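Local coordinates for protein deseasin MCP-01 (Pseudoalteromonas sp., PDB 3VV3) that probably hydrolyses peptide bonds as a subtilisin-family serine protease able to degrade collagen, and binds calcium ions, at residues A[29-32]-A[33-37]. Sequence-based numbering, arbitrary orientation.
Sequences IDAP and EAWSI. With CA (calcium ion), chain E; CA (calcium ion), chain D.
Ala34 N donates to Asp30 O over 3.1 Å, and Trp35 N to Ala31 O over 2.8 Å; these two i to i+4 main-chain bonds form the single turn of helix 31-34. Asp30 sits at the N-cap position, but its carboxylate is spent on metal instead of capping. OD1 bridges two calcium ions, 2.5 Å from the chain D ion and 2.6 Å from the chain E ion, while OD2 also binds the chain E ion and accepts a hydrogen bond from Asn320. Asp26 and Asp28 add further carboxylate oxygens to the site. Glu33 belongs to the second shell. Its chain bends at chi2 (79°), which folds the carboxylate back toward Asp30 and lets each oxygen take a hydrogen bond from a water on the chain D calcium: OE1 at 2.8 Å from one, OE2 at 2.6 Å from another. At the other end of the turn Glu33 O accepts twice, from Ser36 N and from Ser36 OG at 2.7 Å. In Trp35, CG beside the backbone N and anti to the carbonyl carbon (chi1 -67°) brings one indole face over Ala31: Ala31 CB stands 4.0 Å from the centroid of the six-membered ring in a CH-pi contact, and Ala31 O lies above the same face, toward the rim. NE1 is satisfied by Val126 O, and His128 meets the indole edge-to-face. Were Trp35 replaced by an alanine, Val126 O would probably lose this N-H donor and Ala31 CB the ring that covers it. The two acidic side chains would be expected to balance part of the positive charge of the calcium pair, and the start of the helix is joined to the metal site directly through Asp30 and by way of water through Glu33.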
ATOM      1  N   ILE A  29       3.594 -18.672  12.910  1.00  6.77           N
ATOM      2  CA  ILE A  29       5.011 -19.013  12.861  1.00  7.67           C
ATOM      3  C   ILE A  29       5.515 -19.641  14.158  1.00  8.44           C
ATOM      4  O   ILE A  29       6.713 -19.871  14.314  1.00  7.81           O
ATOM      5  CB  ILE A  29       5.891 -17.780  12.468  1.00  4.22           C
ATOM      6  CG1 ILE A  29       5.956 -16.751  13.607  1.00  7.04           C
ATOM      7  CG2 ILE A  29       5.367 -17.161  11.180  1.00  6.39           C
ATOM      8  CD1 ILE A  29       6.949 -15.612  13.352  1.00  8.73           C
ATOM      9  N   ASP A  30       4.595 -19.929  15.079  1.00  6.64           N
ATOM     10  CA  ASP A  30       4.954 -20.548  16.360  1.00  6.97           C
ATOM     11  C   ASP A  30       5.949 -19.693  17.149  1.00  8.36           C
ATOM     12  O   ASP A  30       6.938 -20.214  17.676  1.00  9.80           O
ATOM     13  CB  ASP A  30       5.535 -21.962  16.156  1.00  7.48           C
ATOM     14  CG  ASP A  30       4.459 -23.025  15.907  1.00  7.94           C
ATOM     15  OD1 ASP A  30       3.281 -22.785  16.237  1.00  7.11           O
ATOM     16  OD2 ASP A  30       4.800 -24.110  15.400  1.00  5.93           O
ATOM     17  N   ALA A  31       5.682 -18.392  17.245  1.00  6.66           N
ATOM     18  CA  ALA A  31       6.587 -17.479  17.942  1.00  8.90           C
ATOM     19  C   ALA A  31       6.692 -17.744  19.452  1.00 11.06           C
ATOM     20  O   ALA A  31       7.790 -17.735  19.999  1.00  7.87           O
ATOM     21  CB  ALA A  31       6.204 -16.026  17.676  1.00  9.29           C
ATOM     22  N   PRO A  32       5.552 -17.961  20.139  1.00 11.89           N
ATOM     23  CA  PRO A  32       5.674 -18.185  21.589  1.00  8.99           C
ATOM     24  C   PRO A  32       6.506 -19.419  21.913  1.00  9.36           C
ATOM     25  O   PRO A  32       7.251 -19.427  22.895  1.00 12.81           O
ATOM     26  CB  PRO A  32       4.221 -18.379  22.039  1.00 11.50           C
ATOM     27  CG  PRO A  32       3.405 -17.635  20.990  1.00 11.68           C
ATOM     28  CD  PRO A  32       4.141 -17.903  19.705  1.00 11.43           C
ATOM     29  N   GLU A  33       6.382 -20.452  21.097  1.00 10.69           N
ATOM     30  CA  GLU A  33       7.204 -21.637  21.273  1.00 12.15           C
ATOM     31  C   GLU A  33       8.674 -21.272  21.066  1.00 12.39           C
ATOM     32  O   GLU A  33       9.536 -21.634  21.869  1.00 12.22           O
ATOM     33  CB  GLU A  33       6.763 -22.739  20.312  1.00 12.09           C
ATOM     34  CG  GLU A  33       5.391 -23.357  20.636  1.00 13.40           C
ATOM     35  CD  GLU A  33       4.190 -22.529  20.180  1.00 16.19           C
ATOM     36  OE1 GLU A  33       4.374 -21.436  19.586  1.00 10.22           O
ATOM     37  OE2 GLU A  33       3.043 -22.984  20.424  1.00 13.00           O
ATOM     38  N   ALA A  34       8.959 -20.531  19.999  1.00 10.68           N
ATOM     39  CA  ALA A  34      10.334 -20.131  19.717  1.00  9.68           C
ATOM     40  C   ALA A  34      10.915 -19.313  20.865  1.00 10.35           C
ATOM     41  O   ALA A  34      12.101 -19.430  21.193  1.00 12.36           O
ATOM     42  CB  ALA A  34      10.413 -19.338  18.397  1.00  8.19           C
ATOM     43  N   TRP A  35      10.077 -18.490  21.482  1.00  9.87           N
ATOM     44  CA  TRP A  35      10.545 -17.611  22.548  1.00 11.49           C
ATOM     45  C   TRP A  35      11.000 -18.364  23.796  1.00 11.60           C
ATOM     46  O   TRP A  35      11.634 -17.784  24.667  1.00 11.61           O
ATOM     47  CB  TRP A  35       9.488 -16.564  22.902  1.00 10.02           C
ATOM     48  CG  TRP A  35       9.255 -15.581  21.789  1.00 10.38           C
ATOM     49  CD1 TRP A  35      10.146 -15.223  20.812  1.00 11.69           C
ATOM     50  CD2 TRP A  35       8.064 -14.824  21.545  1.00 10.00           C
ATOM     51  NE1 TRP A  35       9.575 -14.294  19.972  1.00  7.83           N
ATOM     52  CE2 TRP A  35       8.300 -14.033  20.400  1.00 10.23           C
ATOM     53  CE3 TRP A  35       6.815 -14.745  22.176  1.00 11.16           C
ATOM     54  CZ2 TRP A  35       7.342 -13.166  19.883  1.00  7.01           C
ATOM     55  CZ3 TRP A  35       5.866 -13.887  21.664  1.00 11.50           C
ATOM     56  CH2 TRP A  35       6.134 -13.105  20.521  1.00 10.60           C
ATOM     57  N   SER A  36      10.689 -19.649  23.881  1.00 14.42           N
ATOM     58  CA  SER A  36      11.189 -20.453  24.995  1.00 15.08           C
ATOM     59  C   SER A  36      12.683 -20.717  24.814  1.00 19.65           C
ATOM     60  O   SER A  36      13.395 -21.023  25.772  1.00 18.39           O
ATOM     61  CB  SER A  36      10.410 -21.770  25.115  1.00 15.82           C
ATOM     62  OG  SER A  36      10.696 -22.642  24.036  1.00 16.07           O
ATOM     63  N   ILE A  37      13.151 -20.580  23.576  1.00 11.69           N
ATOM     64  CA  ILE A  37      14.557 -20.770  23.239  1.00 12.56           C
ATOM     65  C   ILE A  37      15.295 -19.434  23.238  1.00 15.88           C
ATOM     66  O   ILE A  37      16.365 -19.306  23.827  1.00 13.09           O
ATOM     67  CB  ILE A  37      14.711 -21.440  21.859  1.00 10.79           C
ATOM     68  CG1 ILE A  37      14.028 -22.814  21.846  1.00 12.66           C
ATOM     69  CG2 ILE A  37      16.185 -21.548  21.454  1.00 10.43           C
ATOM     70  CD1 ILE A  37      13.919 -23.435  20.458  1.00 13.52           C
TER
HETATM   71 CA    CA E 403       2.548 -25.047  15.126  1.00 30.00          CA
HETATM   72 CA    CA D 402       0.913 -22.035  16.780  1.00 30.00          CA
HETATM   73  O   HOH W   1       1.126 -23.343  18.687  1.00  5.64           O
HETATM   74  O   HOH W   2       2.108 -20.337  18.307  1.00  8.07           O
HETATM   75  O   HOH W   3      -1.256 -21.770  17.549  1.00  8.59           O
HETATM   76  O   HOH W   4       2.306 -25.637  17.282  1.00 12.47           O
HETATM   77  O   HOH W   5       3.174 -27.440  15.355  1.00 20.40           O